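Long-range contact in Cow rumen GH26 endo-mannanase (Metagenome, PDB 6UEH), which probably hydrolyses internal beta-1,4-mannosidic bonds of mannans such as galactomannan, as a family 26 endo-mannanase carrying an accessory domain: residues T64-Q78 against Y89-F102. Residues are numbered along the deposited sequence; the frame is centred on the assembly and turned at random.
Sequences TAKVAQILDKGGRLQ and YTVPYYDTWTDFDF
Lys73 CD lies over one face of the Tyr93 ring, a CH-pi contact 3.9 Å from the ring centroid, while Asp72 O comes in at the ring's edge. Tyr93 CG is anti to its own N (chi1 179°), which lays the ring alongside the lysine chain and lets Lys73 NZ make a weak hydrogen bond to Tyr93 OH. The Phe102 ring takes Ala65 CB, Val67 CG1 and Gln78 CB at its edge and Phe100 CD2 over the centre of one face; Phe100 in turn carries Val91 CG2 over its own ring. Val67 CG2 reaches Phe100 CB at 3.8 Å and lies near Val91 CG1 and Tyr94 CD2, and Tyr94 is sandwiched between Pro92 O and Thr98 CB.

Next to the turn, the Gln69 amide is brought round by a bend at chi2 (-79°). Gln69 NE2 gives a straight in-plane bond to Asp72 O (3.1 Å) and weak ones to Val91 O and Pro92 O, and Gln69 OE1 accepts Asp72 N on a lone pair at 2.9 Å. A leucine here would probably leave Asp72 N without its acceptor and the turn held more loosely. Gly75, at positive phi, closes a type I turn from Asp72. On the other side of the sheet from Val67, Lys66 NZ meets Asp99 OD1 at 3.1 Å in a salt bridge whose hydrogen bond is weak.

Antiparallel ladders pair 64-69 with 94-101 and 76-78 with 89-91, the first broken by a beta bulge between Val67 and Gln69. Strands 59-69 and 97-107 belong to one sheet, 76-82 and 85-94 to the other, so both segments run from one sheet to the other, with Val67, Val91, Phe100 and Phe102 packed between the sheets in the interior typical of the CBM6 beta-sandwich.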
# COMPACT_ATOMS: atom_id res chain seq x y z
N THR A 64 16.27 4.35 18.24
CA THR A 64 15.54 5.02 19.31
C THR A 64 16.44 6.08 19.93
O THR A 64 17.66 5.94 19.93
CB THR A 64 15.07 4.01 20.38
OG1 THR A 64 14.49 2.87 19.74
CG2 THR A 64 14.04 4.64 21.31
N ALA A 65 15.85 7.14 20.45
CA ALA A 65 16.63 8.18 21.11
C ALA A 65 15.85 8.81 22.26
O ALA A 65 14.63 8.92 22.21
CB ALA A 65 17.05 9.24 20.11
N LYS A 66 16.58 9.20 23.30
CA LYS A 66 16.00 9.96 24.39
C LYS A 66 16.05 11.43 24.00
O LYS A 66 17.12 12.04 23.96
CB LYS A 66 16.76 9.72 25.69
CG LYS A 66 16.08 10.30 26.92
CD LYS A 66 15.01 9.36 27.44
CE LYS A 66 15.64 8.07 27.95
NZ LYS A 66 14.61 7.12 28.47
N VAL A 67 14.88 12.00 23.70
CA VAL A 67 14.85 13.33 23.11
C VAL A 67 13.96 14.31 23.87
O VAL A 67 13.23 13.93 24.79
CB VAL A 67 14.36 13.29 21.65
CG1 VAL A 67 15.18 12.30 20.84
CG2 VAL A 67 12.88 12.93 21.60
N ALA A 68 14.05 15.57 23.47
CA ALA A 68 13.12 16.60 23.89
C ALA A 68 12.93 17.54 22.71
O ALA A 68 13.73 17.56 21.78
CB ALA A 68 13.63 17.35 25.11
N GLN A 69 11.85 18.32 22.74
CA GLN A 69 11.55 19.24 21.65
C GLN A 69 10.62 20.33 22.17
O GLN A 69 9.44 20.09 22.39
CB GLN A 69 10.92 18.49 20.48
CG GLN A 69 10.85 19.27 19.17
CD GLN A 69 9.69 20.25 19.15
OE1 GLN A 69 9.89 21.46 19.06
NE2 GLN A 69 8.47 19.73 19.23
N ILE A 70 11.17 21.52 22.38
CA ILE A 70 10.41 22.58 23.05
C ILE A 70 10.22 23.84 22.20
O ILE A 70 9.75 24.86 22.71
CB ILE A 70 11.09 22.99 24.37
CG1 ILE A 70 12.50 23.54 24.10
CG2 ILE A 70 11.14 21.82 25.33
CD1 ILE A 70 13.16 24.15 25.32
N LEU A 71 10.56 23.78 20.92
CA LEU A 71 10.38 24.95 20.06
C LEU A 71 8.93 25.06 19.56
O LEU A 71 8.36 26.16 19.52
CB LEU A 71 11.34 24.90 18.87
CG LEU A 71 11.36 26.17 18.02
CD1 LEU A 71 11.76 27.36 18.87
CD2 LEU A 71 12.28 26.01 16.82
N ASP A 72 8.34 23.93 19.18
CA ASP A 72 6.99 23.92 18.62
C ASP A 72 6.03 23.10 19.47
O ASP A 72 6.22 21.89 19.64
CB ASP A 72 7.01 23.37 17.19
CG ASP A 72 7.81 24.25 16.23
OD1 ASP A 72 7.80 25.48 16.40
OD2 ASP A 72 8.45 23.69 15.32
N LYS A 73 4.99 23.75 19.99
CA LYS A 73 3.97 23.07 20.78
C LYS A 73 3.23 22.00 19.96
O LYS A 73 2.78 20.99 20.50
CB LYS A 73 2.95 24.07 21.33
CG LYS A 73 3.54 25.21 22.15
CD LYS A 73 4.08 24.75 23.49
CE LYS A 73 4.50 25.95 24.33
NZ LYS A 73 5.15 25.55 25.62
N GLY A 74 3.10 22.24 18.66
CA GLY A 74 2.36 21.34 17.80
C GLY A 74 3.20 20.24 17.18
O GLY A 74 2.70 19.47 16.36
N GLY A 75 4.46 20.16 17.59
CA GLY A 75 5.37 19.16 17.06
C GLY A 75 6.26 19.73 15.97
O GLY A 75 5.92 20.74 15.35
N ARG A 76 7.39 19.08 15.72
CA ARG A 76 8.35 19.57 14.74
C ARG A 76 9.00 18.43 13.96
O ARG A 76 9.47 17.46 14.55
CB ARG A 76 9.43 20.41 15.43
CG ARG A 76 10.40 21.10 14.47
CD ARG A 76 11.29 22.09 15.21
NE ARG A 76 12.19 22.81 14.30
CZ ARG A 76 11.87 23.95 13.69
NH1 ARG A 76 10.69 24.51 13.89
NH2 ARG A 76 12.74 24.53 12.88
N LEU A 77 9.01 18.56 12.64
CA LEU A 77 9.61 17.55 11.77
C LEU A 77 11.09 17.35 12.08
O LEU A 77 11.84 18.31 12.26
CB LEU A 77 9.44 17.94 10.30
CG LEU A 77 9.93 16.91 9.28
CD1 LEU A 77 9.03 15.69 9.28
CD2 LEU A 77 10.02 17.52 7.89
N GLN A 78 11.51 16.09 12.16
CA GLN A 78 12.92 15.76 12.34
C GLN A 78 13.33 14.74 11.29
O GLN A 78 12.48 14.07 10.69
CB GLN A 78 13.18 15.21 13.75
CG GLN A 78 12.81 16.17 14.87
CD GLN A 78 13.61 17.46 14.82
OE1 GLN A 78 14.80 17.46 14.51
NE2 GLN A 78 12.94 18.57 15.12
N TYR A 89 10.43 12.14 10.57
CA TYR A 89 9.57 11.88 11.71
C TYR A 89 9.13 13.18 12.37
O TYR A 89 9.91 14.13 12.49
CB TYR A 89 10.28 10.99 12.74
CG TYR A 89 10.53 9.58 12.25
CD1 TYR A 89 11.66 9.27 11.51
CD2 TYR A 89 9.62 8.57 12.51
CE1 TYR A 89 11.89 7.99 11.05
CE2 TYR A 89 9.83 7.28 12.06
CZ TYR A 89 10.97 7.00 11.33
OH TYR A 89 11.19 5.72 10.87
N THR A 90 7.87 13.23 12.81
CA THR A 90 7.38 14.38 13.56
C THR A 90 7.51 14.13 15.06
O THR A 90 6.84 13.26 15.61
CB THR A 90 5.91 14.69 13.23
OG1 THR A 90 5.78 14.96 11.83
CG2 THR A 90 5.44 15.90 14.03
N VAL A 91 8.39 14.89 15.71
CA VAL A 91 8.57 14.77 17.15
C VAL A 91 7.67 15.77 17.87
O VAL A 91 7.79 16.98 17.67
CB VAL A 91 10.03 15.00 17.57
CG1 VAL A 91 10.17 15.02 19.08
CG2 VAL A 91 10.92 13.93 16.97
N PRO A 92 6.73 15.27 18.69
CA PRO A 92 5.82 16.13 19.44
C PRO A 92 6.54 17.05 20.41
O PRO A 92 7.74 16.89 20.65
CB PRO A 92 4.93 15.13 20.20
CG PRO A 92 5.04 13.85 19.43
CD PRO A 92 6.44 13.84 18.90
N TYR A 93 5.82 18.02 20.96
CA TYR A 93 6.37 18.85 22.02
C TYR A 93 6.68 17.99 23.24
O TYR A 93 5.78 17.42 23.86
CB TYR A 93 5.39 19.97 22.39
CG TYR A 93 5.86 20.87 23.51
CD1 TYR A 93 6.68 21.96 23.25
CD2 TYR A 93 5.47 20.64 24.83
CE1 TYR A 93 7.11 22.79 24.26
CE2 TYR A 93 5.90 21.47 25.85
CZ TYR A 93 6.72 22.54 25.56
OH TYR A 93 7.14 23.37 26.58
N TYR A 94 7.97 17.89 23.57
CA TYR A 94 8.42 17.16 24.75
C TYR A 94 9.27 18.08 25.61
O TYR A 94 10.38 18.44 25.22
CB TYR A 94 9.24 15.93 24.35
CG TYR A 94 8.46 14.80 23.70
CD1 TYR A 94 7.18 14.48 24.12
CD2 TYR A 94 9.03 14.06 22.68
CE1 TYR A 94 6.48 13.44 23.53
CE2 TYR A 94 8.34 13.03 22.08
CZ TYR A 94 7.06 12.72 22.50
OH TYR A 94 6.38 11.69 21.90
N ASP A 95 8.76 18.46 26.78
CA ASP A 95 9.50 19.35 27.67
C ASP A 95 10.28 18.56 28.72
O ASP A 95 10.94 19.12 29.59
CB ASP A 95 8.55 20.35 28.35
CG ASP A 95 7.62 19.69 29.37
OD1 ASP A 95 7.47 18.45 29.36
OD2 ASP A 95 7.03 20.44 30.17
N THR A 96 10.19 17.24 28.60
CA THR A 96 10.88 16.30 29.48
C THR A 96 11.50 15.22 28.61
O THR A 96 10.98 14.93 27.53
CB THR A 96 9.90 15.67 30.51
OG1 THR A 96 9.13 16.71 31.13
CG2 THR A 96 10.65 14.90 31.58
N TRP A 97 12.61 14.63 29.05
CA TRP A 97 13.28 13.60 28.27
C TRP A 97 12.34 12.43 27.98
O TRP A 97 11.75 11.85 28.90
CB TRP A 97 14.54 13.11 28.99
CG TRP A 97 15.58 14.16 29.10
CD1 TRP A 97 16.07 14.72 30.25
CD2 TRP A 97 16.27 14.80 28.02
NE1 TRP A 97 17.02 15.67 29.95
CE2 TRP A 97 17.16 15.74 28.59
CE3 TRP A 97 16.22 14.68 26.62
CZ2 TRP A 97 17.99 16.54 27.81
CZ3 TRP A 97 17.04 15.48 25.85
CH2 TRP A 97 17.92 16.40 26.45
N THR A 98 12.20 12.10 26.71
CA THR A 98 11.24 11.10 26.26
C THR A 98 11.84 10.19 25.19
O THR A 98 12.49 10.67 24.26
CB THR A 98 9.97 11.77 25.69
OG1 THR A 98 9.52 12.79 26.60
CG2 THR A 98 8.86 10.75 25.48
N ASP A 99 11.64 8.88 25.32
CA ASP A 99 12.05 7.96 24.27
C ASP A 99 11.21 8.16 23.02
O ASP A 99 9.98 8.17 23.10
CB ASP A 99 11.95 6.51 24.75
CG ASP A 99 13.13 6.07 25.58
OD1 ASP A 99 14.21 6.68 25.44
OD2 ASP A 99 12.99 5.11 26.36
N PHE A 100 11.87 8.31 21.88
CA PHE A 100 11.16 8.43 20.61
C PHE A 100 11.62 7.35 19.64
O PHE A 100 12.81 7.08 19.52
CB PHE A 100 11.37 9.82 20.00
CG PHE A 100 10.51 10.07 18.79
CD1 PHE A 100 9.22 10.54 18.93
CD2 PHE A 100 10.99 9.83 17.51
CE1 PHE A 100 8.42 10.77 17.83
CE2 PHE A 100 10.20 10.05 16.40
CZ PHE A 100 8.91 10.52 16.56
N ASP A 101 10.66 6.75 18.94
CA ASP A 101 10.92 5.69 17.98
C ASP A 101 11.22 6.28 16.60
O ASP A 101 10.33 6.83 15.95
CB ASP A 101 9.72 4.73 17.92
CG ASP A 101 9.90 3.61 16.91
OD1 ASP A 101 11.02 3.37 16.42
OD2 ASP A 101 8.89 2.93 16.61
N PHE A 102 12.48 6.17 16.17
CA PHE A 102 12.89 6.69 14.87
C PHE A 102 12.90 5.59 13.81
O PHE A 102 13.56 5.73 12.78
CB PHE A 102 14.27 7.35 14.96
CG PHE A 102 14.24 8.74 15.54
CD1 PHE A 102 13.76 9.80 14.78
CD2 PHE A 102 14.69 8.99 16.82
CE1 PHE A 102 13.73 11.08 15.30
CE2 PHE A 102 14.67 10.27 17.35
CZ PHE A 102 14.18 11.32 16.59
O HOH W 1 3.12 18.31 20.31